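Local coordinates for protein transcriptional regulator (Actinomyces oris, PDB 5V8C) that acts as a LytR-Cps2A-Psr family phosphotransferase, mediating the glycosylation of a surface protein anchored to the Gram-positive cell wall, at residues A[1-5]-A[219-223]; A[120-125]-A[155-161]; A[21-27]-A[54-60]. All coordinates share one frame; numbering follows the deposited sequence.

Overall arrangement
The three contacts lie roughly equally spaced, with centres about 17 Å (contacts 1 and 2) and 19 Å (contact 3 to either of the others) apart. Contact 3 joins strands 23-28 and 52-60 in the middle of the mixed sheet. It closes first along the sequence. Contact 2 follows, packing helix 117-126 against the start of helix 157-165. Contact 1 spans both, bringing the chain start, beside outermost strand 5-7 and its neighbour 226-228, to the end of helix 211-223. Contacts 1 and 2 touch where V221 packs on I123, whereas contact 3 stays separate, its nearest atoms about 6 Å from contact 2. Contact 3 thus lies in the sheet core, contact 1 at the surface.

Contact 1 of 3, residues A[1-5]-A[219-223]; sequences AHRPA and HTVAG. With CO (cobalt (II) ion), chain B.
H2 and H219 bring their imidazoles together beside a cobalt(II) ion, ring planes at 77°. The CB of H2 lies over one face of the H219 ring, 3.6 Å from its centroid, in a CH-pi contact. With CG beside the backbone N (chi1 -72°), the H2 ring stands beside the metal, CG itself 3.1 Å from the cobalt, and chi2 of 102° turns ND1 to the ion at a rather long 2.7 Å. Across the ring from ND1, H2 CD2 rests 3.6 Å from G223 CA. Farther out, H2 CE1 comes within 4.3 Å of T220 CG2, H2 NE2 is 4.2 Å from the cobalt, and T220 CA covers a face of the ring. The cobalt also takes H219 NE2 at 2.4 Å and the terminal amine, A1 N, at 2.2 Å. Further along the chain, P4 packs against A222 O and touches L227. With no hydrogen bond across the contact, the metal ties the chain start to helix 211-223. Because one ligand is the amino end of a crystallised fragment, the site probably belongs to this construct. Metal binding implies that A1 N is probably a neutral amine and that H219 NE2 and H2 ND1 carry no proton.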
loop_
_atom_site.group_PDB
_atom_site.type_symbol
_atom_site.label_atom_id
_atom_site.label_comp_id
_atom_site.label_asym_id
_atom_site.label_seq_id
_atom_site.Cartn_x
_atom_site.Cartn_y
_atom_site.Cartn_z
ATOM N N ALA A 1 -25.008 -8.000 -6.514
ATOM C CA ALA A 1 -25.390 -6.618 -6.231
ATOM C C ALA A 1 -24.226 -5.681 -5.843
ATOM O O ALA A 1 -24.341 -4.472 -6.053
ATOM C CB ALA A 1 -26.472 -6.581 -5.162
ATOM N N HIS A 2 -23.137 -6.228 -5.255
ATOM C CA HIS A 2 -21.942 -5.513 -4.763
ATOM C C HIS A 2 -21.604 -4.180 -5.445
ATOM O O HIS A 2 -21.242 -4.157 -6.620
ATOM C CB HIS A 2 -20.703 -6.419 -4.812
ATOM C CG HIS A 2 -20.703 -7.506 -3.791
ATOM N ND1 HIS A 2 -21.033 -8.806 -4.125
ATOM C CD2 HIS A 2 -20.416 -7.452 -2.470
ATOM C CE1 HIS A 2 -20.944 -9.501 -3.001
ATOM N NE2 HIS A 2 -20.574 -8.729 -1.979
ATOM N N ARG A 3 -21.654 -3.085 -4.672
ATOM C CA ARG A 3 -21.291 -1.736 -5.124
ATOM C C ARG A 3 -20.223 -1.153 -4.189
ATOM O O ARG A 3 -20.284 -1.394 -2.987
ATOM C CB ARG A 3 -22.520 -0.808 -5.144
ATOM C CG ARG A 3 -23.379 -0.914 -6.401
ATOM C CD ARG A 3 -24.593 -0.002 -6.325
ATOM N NE ARG A 3 -25.583 -0.484 -5.358
ATOM C CZ ARG A 3 -26.477 0.289 -4.747
ATOM N NH1 ARG A 3 -26.511 1.594 -4.987
ATOM N NH2 ARG A 3 -27.338 -0.235 -3.885
ATOM N N PRO A 4 -19.249 -0.366 -4.688
ATOM C CA PRO A 4 -18.240 0.191 -3.779
ATOM C C PRO A 4 -18.780 1.324 -2.923
ATOM O O PRO A 4 -19.695 2.030 -3.351
ATOM C CB PRO A 4 -17.151 0.694 -4.734
ATOM C CG PRO A 4 -17.890 1.050 -5.975
ATOM C CD PRO A 4 -18.989 0.026 -6.092
ATOM N N ALA A 5 -18.181 1.532 -1.735
ATOM C CA ALA A 5 -18.526 2.661 -0.875
ATOM C C ALA A 5 -17.940 3.916 -1.520
ATOM O O ALA A 5 -16.909 3.839 -2.201
ATOM C CB ALA A 5 -17.941 2.468 0.513
ATOM N N HIS A 219 -16.741 -8.812 -9.024
ATOM C CA HIS A 219 -17.942 -8.436 -8.292
ATOM C C HIS A 219 -17.639 -8.250 -6.803
ATOM O O HIS A 219 -17.958 -7.196 -6.261
ATOM C CB HIS A 219 -19.067 -9.452 -8.514
ATOM C CG HIS A 219 -20.382 -8.999 -7.972
ATOM N ND1 HIS A 219 -21.074 -7.946 -8.546
ATOM C CD2 HIS A 219 -21.088 -9.463 -6.915
ATOM C CE1 HIS A 219 -22.164 -7.796 -7.813
ATOM N NE2 HIS A 219 -22.212 -8.682 -6.816
ATOM N N THR A 220 -16.950 -9.225 -6.165
ATOM C CA THR A 220 -16.601 -9.158 -4.738
ATOM C C THR A 220 -15.634 -8.022 -4.419
ATOM O O THR A 220 -15.832 -7.335 -3.410
ATOM C CB THR A 220 -16.103 -10.502 -4.206
ATOM O OG1 THR A 220 -15.184 -11.065 -5.137
ATOM C CG2 THR A 220 -17.242 -11.476 -3.935
ATOM N N VAL A 221 -14.612 -7.804 -5.281
ATOM C CA VAL A 221 -13.658 -6.701 -5.125
ATOM C C VAL A 221 -14.377 -5.341 -5.070
ATOM O O VAL A 221 -14.105 -4.549 -4.171
ATOM C CB VAL A 221 -12.529 -6.743 -6.184
ATOM C CG1 VAL A 221 -12.018 -5.340 -6.520
ATOM C CG2 VAL A 221 -11.381 -7.627 -5.707
ATOM N N ALA A 222 -15.345 -5.114 -5.971
ATOM C CA ALA A 222 -16.124 -3.878 -6.015
ATOM C C ALA A 222 -16.895 -3.639 -4.717
ATOM O O ALA A 222 -16.986 -2.507 -4.263
ATOM C CB ALA A 222 -17.082 -3.900 -7.201
ATOM N N GLY A 223 -17.404 -4.707 -4.115
ATOM C CA GLY A 223 -18.165 -4.622 -2.875
ATOM C C GLY A 223 -17.327 -4.553 -1.613
ATOM O O GLY A 223 -17.879 -4.369 -0.530
HETATM CO CO CO B . -23.533 -8.223 -4.898
#

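Contact 2 of 3, residues A[120-125]-A[155-161]; sequences FATIID and LSGIDAL
The F120 ring meets helix 157-165 near the A160 backbone at its edge, while L161 CD1 approaches obliquely, 3.6 Å from F120 CD2. One face of the ring is covered from within its own helix by I124 CD1, which sits toward the rim. F120 holds CG anti to its backbone N (chi1 -172°), extending the ring across to the second helix, where it and the L161 side chain slide past each other in opposite directions. The other flat group is the D125 carboxylate. Its OD1 accepts the N-H of G157 at 3.1 Å, from a donor well above the carboxylate plane (52° out of it) rather than within it. That N-H belongs to the first turn of helix 157-165, so the negative charge of D125 would be favoured by the positive end of the helix.

Between these two ends the helices pack through small residues. G157, without a side chain, brings its CA to 3.6 Å from A121 O. A121 CB leans on the same glycine. I124 straddles the start of the helix: its CG2 branch reaches G157 CA at 3.6 Å and its CD1 branch meets A160 CB at 3.7 Å. A160 also touches I130.

S156 is the N-cap, and its OG and the carboxylate of D159 exchange weak bonds with each other's backbone N-H. A bound polyether, probably from the crystallisation liquor, lies about 4 Å from the F120 side chain, which is consistent with the apolar, lipid-accommodating pocket of LCP relatives. The segments 120-125 and 157-161 thus run at 125° to each other, the second helix start closed by a capping box, in a glycine-mediated helix-helix junction within the LytR-Cps2A-Psr family domain.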
loop_
_atom_site.group_PDB
_atom_site.type_symbol
_atom_site.label_atom_id
_atom_site.label_comp_id
_atom_site.label_asym_id
_atom_site.label_seq_id
_atom_site.Cartn_x
_atom_site.Cartn_y
_atom_site.Cartn_z
ATOM N N PHE A 120 -9.842 -6.231 3.237
ATOM C CA PHE A 120 -8.569 -6.847 2.849
ATOM C C PHE A 120 -8.605 -8.367 2.992
ATOM O O PHE A 120 -8.271 -9.070 2.042
ATOM C CB PHE A 120 -7.402 -6.258 3.663
ATOM C CG PHE A 120 -6.026 -6.687 3.217
ATOM C CD1 PHE A 120 -5.579 -6.418 1.928
ATOM C CD2 PHE A 120 -5.167 -7.339 4.090
ATOM C CE1 PHE A 120 -4.294 -6.790 1.523
ATOM C CE2 PHE A 120 -3.878 -7.695 3.692
ATOM C CZ PHE A 120 -3.445 -7.403 2.417
ATOM N N ALA A 121 -9.051 -8.875 4.155
ATOM C CA ALA A 121 -9.142 -10.322 4.400
ATOM C C ALA A 121 -10.121 -11.042 3.453
ATOM O O ALA A 121 -9.826 -12.159 3.019
ATOM C CB ALA A 121 -9.499 -10.594 5.855
ATOM N N THR A 122 -11.261 -10.386 3.109
ATOM C CA THR A 122 -12.269 -10.908 2.172
ATOM C C THR A 122 -11.661 -11.021 0.761
ATOM O O THR A 122 -11.772 -12.068 0.122
ATOM C CB THR A 122 -13.534 -10.028 2.196
ATOM O OG1 THR A 122 -14.132 -10.088 3.490
ATOM C CG2 THR A 122 -14.557 -10.440 1.161
ATOM N N ILE A 123 -10.986 -9.946 0.308
ATOM C CA ILE A 123 -10.328 -9.860 -0.994
ATOM C C ILE A 123 -9.263 -10.959 -1.138
ATOM O O ILE A 123 -9.221 -11.642 -2.160
ATOM C CB ILE A 123 -9.737 -8.440 -1.214
ATOM C CG1 ILE A 123 -10.849 -7.401 -1.473
ATOM C CG2 ILE A 123 -8.690 -8.432 -2.336
ATOM C CD1 ILE A 123 -10.349 -5.928 -1.519
ATOM N N ILE A 124 -8.442 -11.152 -0.107
ATOM C CA ILE A 124 -7.377 -12.146 -0.137
ATOM C C ILE A 124 -7.940 -13.548 -0.148
ATOM O O ILE A 124 -7.426 -14.400 -0.870
ATOM C CB ILE A 124 -6.353 -11.885 0.994
ATOM C CG1 ILE A 124 -5.558 -10.608 0.669
ATOM C CG2 ILE A 124 -5.417 -13.101 1.241
ATOM C CD1 ILE A 124 -4.332 -10.454 1.422
ATOM N N ASP A 125 -9.022 -13.785 0.608
ATOM C CA ASP A 125 -9.653 -15.099 0.626
ATOM C C ASP A 125 -10.428 -15.384 -0.662
ATOM O O ASP A 125 -10.557 -16.547 -1.042
ATOM C CB ASP A 125 -10.498 -15.298 1.888
ATOM C CG ASP A 125 -9.660 -15.756 3.076
ATOM O OD1 ASP A 125 -8.529 -16.261 2.852
ATOM O OD2 ASP A 125 -10.128 -15.609 4.224
ATOM N N LEU A 155 -0.874 -17.883 2.847
ATOM C CA LEU A 155 -1.498 -17.158 3.936
ATOM C C LEU A 155 -2.948 -16.849 3.625
ATOM O O LEU A 155 -3.276 -16.436 2.519
ATOM C CB LEU A 155 -0.730 -15.853 4.210
ATOM C CG LEU A 155 0.502 -15.956 5.106
ATOM C CD1 LEU A 155 1.728 -16.318 4.303
ATOM C CD2 LEU A 155 0.774 -14.640 5.780
ATOM N N SER A 156 -3.818 -17.027 4.609
ATOM C CA SER A 156 -5.225 -16.679 4.470
ATOM C C SER A 156 -5.312 -15.152 4.565
ATOM O O SER A 156 -4.281 -14.491 4.737
ATOM C CB SER A 156 -6.032 -17.323 5.595
ATOM O OG SER A 156 -5.578 -16.892 6.870
ATOM N N GLY A 157 -6.517 -14.607 4.473
ATOM C CA GLY A 157 -6.724 -13.176 4.644
ATOM C C GLY A 157 -6.262 -12.684 6.007
ATOM O O GLY A 157 -5.485 -11.728 6.090
ATOM N N ILE A 158 -6.689 -13.380 7.085
ATOM C CA ILE A 158 -6.354 -13.030 8.469
ATOM C C ILE A 158 -4.852 -13.141 8.766
ATOM O O ILE A 158 -4.329 -12.326 9.526
ATOM C CB ILE A 158 -7.219 -13.808 9.501
ATOM C CG1 ILE A 158 -7.084 -13.213 10.913
ATOM C CG2 ILE A 158 -6.915 -15.309 9.496
ATOM C CD1 ILE A 158 -7.520 -11.733 11.060
ATOM N N ASP A 159 -4.171 -14.135 8.170
ATOM C CA ASP A 159 -2.730 -14.337 8.316
ATOM C C ASP A 159 -1.986 -13.184 7.684
ATOM O O ASP A 159 -1.159 -12.569 8.346
ATOM C CB ASP A 159 -2.290 -15.656 7.659
ATOM C CG ASP A 159 -2.634 -16.910 8.442
ATOM O OD1 ASP A 159 -2.650 -16.845 9.692
ATOM O OD2 ASP A 159 -2.881 -17.960 7.802
ATOM N N ALA A 160 -2.327 -12.850 6.424
ATOM C CA ALA A 160 -1.727 -11.752 5.660
ATOM C C ALA A 160 -1.918 -10.400 6.358
ATOM O O ALA A 160 -0.991 -9.579 6.400
ATOM C CB ALA A 160 -2.320 -11.712 4.269
ATOM N N LEU A 161 -3.106 -10.196 6.944
ATOM C CA LEU A 161 -3.441 -8.987 7.690
ATOM C C LEU A 161 -2.602 -8.896 8.967
ATOM O O LEU A 161 -2.104 -7.822 9.288
ATOM C CB LEU A 161 -4.944 -8.968 8.018
ATOM C CG LEU A 161 -5.509 -7.664 8.582
ATOM C CD1 LEU A 161 -5.466 -6.547 7.556
ATOM C CD2 LEU A 161 -6.931 -7.866 9.057
#

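Contact 3 of 3, residues A[21-27]-A[54-60]; sequences ETWLILG and VIALVRP
Strands 23-27 and 54-60 run antiparallel, their directions 167° apart, with W23, I25 and G27 forming hydrogen-bonded pairs with V58, A56 and V54. They are neighbouring strands within the mixed central sheet of the LCP alpha/beta fold, and strand 111-115 flanks strand 23-28 on its other edge. The I25 N-H to A56 O bond is 2.8 Å long and nearly straight, whereas the V54 N-H to G27 O bond is weak.

On one face W23, I25, A56 and V58 stand together. I25 sends CD1 to V58 CG2, 3.6 Å away, and W23 packs on V58 through their CB atoms. Helix 233-248 covers this side, with L239 against both W23 and V58. On the other face I55 CG2 is shared by two leucines, 3.8 Å from L24 CD1 and 3.8 Å from L26 CD2; L24 and I55 lie side by side, and strand 65-70 supplies L70 next to I55.

At the edge of the W23 ring, NE1 gives a straight bond (176°) in the ring plane to E21 OE2 at 2.8 Å, although it reaches the carboxylate from above its plane. E21 OE1 also makes a weak bond to H111, whose ring meets that of W23. Shortening E21 to an alanine would probably leave the indole N-H without its acceptor and the W23 ring less firmly fixed. The side chains of E21 and P60 cross at about a right angle, with P60 CG 3.4 Å from E21 OE2.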
loop_
_atom_site.group_PDB
_atom_site.type_symbol
_atom_site.label_atom_id
_atom_site.label_comp_id
_atom_site.label_asym_id
_atom_site.label_seq_id
_atom_site.Cartn_x
_atom_site.Cartn_y
_atom_site.Cartn_z
ATOM N N GLU A 21 -1.453 9.530 -14.312
ATOM C CA GLU A 21 -2.424 8.827 -13.482
ATOM C C GLU A 21 -1.726 8.247 -12.245
ATOM O O GLU A 21 -0.784 7.456 -12.373
ATOM C CB GLU A 21 -3.140 7.737 -14.288
ATOM C CG GLU A 21 -4.332 7.135 -13.569
ATOM C CD GLU A 21 -5.229 6.285 -14.447
ATOM O OE1 GLU A 21 -6.034 6.865 -15.212
ATOM O OE2 GLU A 21 -5.138 5.040 -14.361
ATOM N N THR A 22 -2.130 8.703 -11.056
ATOM C CA THR A 22 -1.549 8.179 -9.824
ATOM C C THR A 22 -2.670 7.816 -8.826
ATOM O O THR A 22 -3.437 8.671 -8.369
ATOM C CB THR A 22 -0.404 9.056 -9.268
ATOM O OG1 THR A 22 -0.290 8.893 -7.852
ATOM C CG2 THR A 22 -0.523 10.519 -9.642
ATOM N N TRP A 23 -2.808 6.503 -8.594
ATOM C CA TRP A 23 -3.776 5.892 -7.692
ATOM C C TRP A 23 -3.176 5.824 -6.300
ATOM O O TRP A 23 -2.000 5.483 -6.144
ATOM C CB TRP A 23 -4.110 4.462 -8.165
ATOM C CG TRP A 23 -4.893 4.407 -9.443
ATOM C CD1 TRP A 23 -4.442 4.695 -10.698
ATOM C CD2 TRP A 23 -6.266 4.021 -9.588
ATOM N NE1 TRP A 23 -5.455 4.529 -11.614
ATOM C CE2 TRP A 23 -6.590 4.126 -10.960
ATOM C CE3 TRP A 23 -7.259 3.587 -8.690
ATOM C CZ2 TRP A 23 -7.863 3.816 -11.455
ATOM C CZ3 TRP A 23 -8.540 3.356 -9.172
ATOM C CH2 TRP A 23 -8.831 3.474 -10.539
ATOM N N LEU A 24 -3.966 6.176 -5.292
ATOM C CA LEU A 24 -3.515 6.084 -3.921
ATOM C C LEU A 24 -4.290 4.936 -3.298
ATOM O O LEU A 24 -5.530 4.944 -3.306
ATOM C CB LEU A 24 -3.746 7.404 -3.166
ATOM C CG LEU A 24 -3.371 7.430 -1.673
ATOM C CD1 LEU A 24 -1.905 7.032 -1.442
ATOM C CD2 LEU A 24 -3.655 8.793 -1.067
ATOM N N ILE A 25 -3.564 3.893 -2.880
ATOM C CA ILE A 25 -4.177 2.726 -2.247
ATOM C C ILE A 25 -3.887 2.791 -0.769
ATOM O O ILE A 25 -2.724 2.823 -0.377
ATOM C CB ILE A 25 -3.751 1.370 -2.875
ATOM C CG1 ILE A 25 -3.989 1.361 -4.412
ATOM C CG2 ILE A 25 -4.471 0.211 -2.173
ATOM C CD1 ILE A 25 -3.992 -0.025 -5.083
ATOM N N LEU A 26 -4.945 2.871 0.049
ATOM C CA LEU A 26 -4.799 2.968 1.491
ATOM C C LEU A 26 -5.404 1.786 2.236
ATOM O O LEU A 26 -6.615 1.545 2.148
ATOM C CB LEU A 26 -5.398 4.279 2.019
ATOM C CG LEU A 26 -4.858 5.585 1.465
ATOM C CD1 LEU A 26 -5.669 6.761 1.993
ATOM C CD2 LEU A 26 -3.394 5.771 1.807
ATOM N N GLY A 27 -4.547 1.079 2.975
ATOM C CA GLY A 27 -4.931 0.017 3.898
ATOM C C GLY A 27 -5.288 0.659 5.227
ATOM O O GLY A 27 -4.463 1.336 5.837
ATOM N N VAL A 54 -1.224 0.815 5.368
ATOM C CA VAL A 54 -0.611 0.653 4.049
ATOM C C VAL A 54 -0.895 1.881 3.186
ATOM O O VAL A 54 -2.041 2.323 3.098
ATOM C CB VAL A 54 -1.113 -0.647 3.373
ATOM C CG1 VAL A 54 -0.576 -0.779 1.952
ATOM C CG2 VAL A 54 -0.746 -1.875 4.204
ATOM N N ILE A 55 0.153 2.444 2.572
ATOM C CA ILE A 55 0.068 3.612 1.690
ATOM C C ILE A 55 0.932 3.308 0.491
ATOM O O ILE A 55 2.155 3.296 0.613
ATOM C CB ILE A 55 0.547 4.920 2.373
ATOM C CG1 ILE A 55 -0.105 5.160 3.750
ATOM C CG2 ILE A 55 0.367 6.114 1.458
ATOM C CD1 ILE A 55 0.799 4.846 4.877
ATOM N N ALA A 56 0.305 3.055 -0.656
ATOM C CA ALA A 56 1.016 2.761 -1.896
ATOM C C ALA A 56 0.476 3.597 -3.052
ATOM O O ALA A 56 -0.736 3.819 -3.165
ATOM C CB ALA A 56 0.897 1.279 -2.233
ATOM N N LEU A 57 1.374 4.038 -3.926
ATOM C CA LEU A 57 0.953 4.756 -5.105
ATOM C C LEU A 57 1.179 3.887 -6.343
ATOM O O LEU A 57 2.279 3.365 -6.542
ATOM C CB LEU A 57 1.552 6.173 -5.200
ATOM C CG LEU A 57 3.056 6.338 -5.321
ATOM C CD1 LEU A 57 3.474 6.459 -6.785
ATOM C CD2 LEU A 57 3.526 7.562 -4.553
ATOM N N VAL A 58 0.091 3.601 -7.078
ATOM C CA VAL A 58 0.129 2.743 -8.260
ATOM C C VAL A 58 0.212 3.623 -9.478
ATOM O O VAL A 58 -0.674 4.451 -9.696
ATOM C CB VAL A 58 -1.064 1.762 -8.302
ATOM C CG1 VAL A 58 -0.971 0.838 -9.505
ATOM C CG2 VAL A 58 -1.136 0.952 -7.012
ATOM N N ARG A 59 1.306 3.501 -10.236
ATOM C CA ARG A 59 1.533 4.386 -11.374
ATOM C C ARG A 59 1.456 3.695 -12.761
ATOM O O ARG A 59 2.484 3.264 -13.296
ATOM C CB ARG A 59 2.853 5.143 -11.196
ATOM C CG ARG A 59 2.742 6.616 -11.524
ATOM C CD ARG A 59 4.073 7.322 -11.343
ATOM N NE ARG A 59 4.266 8.397 -12.315
ATOM C CZ ARG A 59 4.839 8.231 -13.503
ATOM N NH1 ARG A 59 5.265 7.032 -13.880
ATOM N NH2 ARG A 59 4.987 9.261 -14.324
ATOM N N PRO A 60 0.262 3.660 -13.399
ATOM C CA PRO A 60 0.190 3.119 -14.771
ATOM C C PRO A 60 0.774 4.104 -15.789
ATOM O O PRO A 60 0.534 5.303 -15.687
ATOM C CB PRO A 60 -1.306 2.859 -14.986
ATOM C CG PRO A 60 -2.001 3.787 -14.052
ATOM C CD PRO A 60 -1.049 4.166 -12.941
#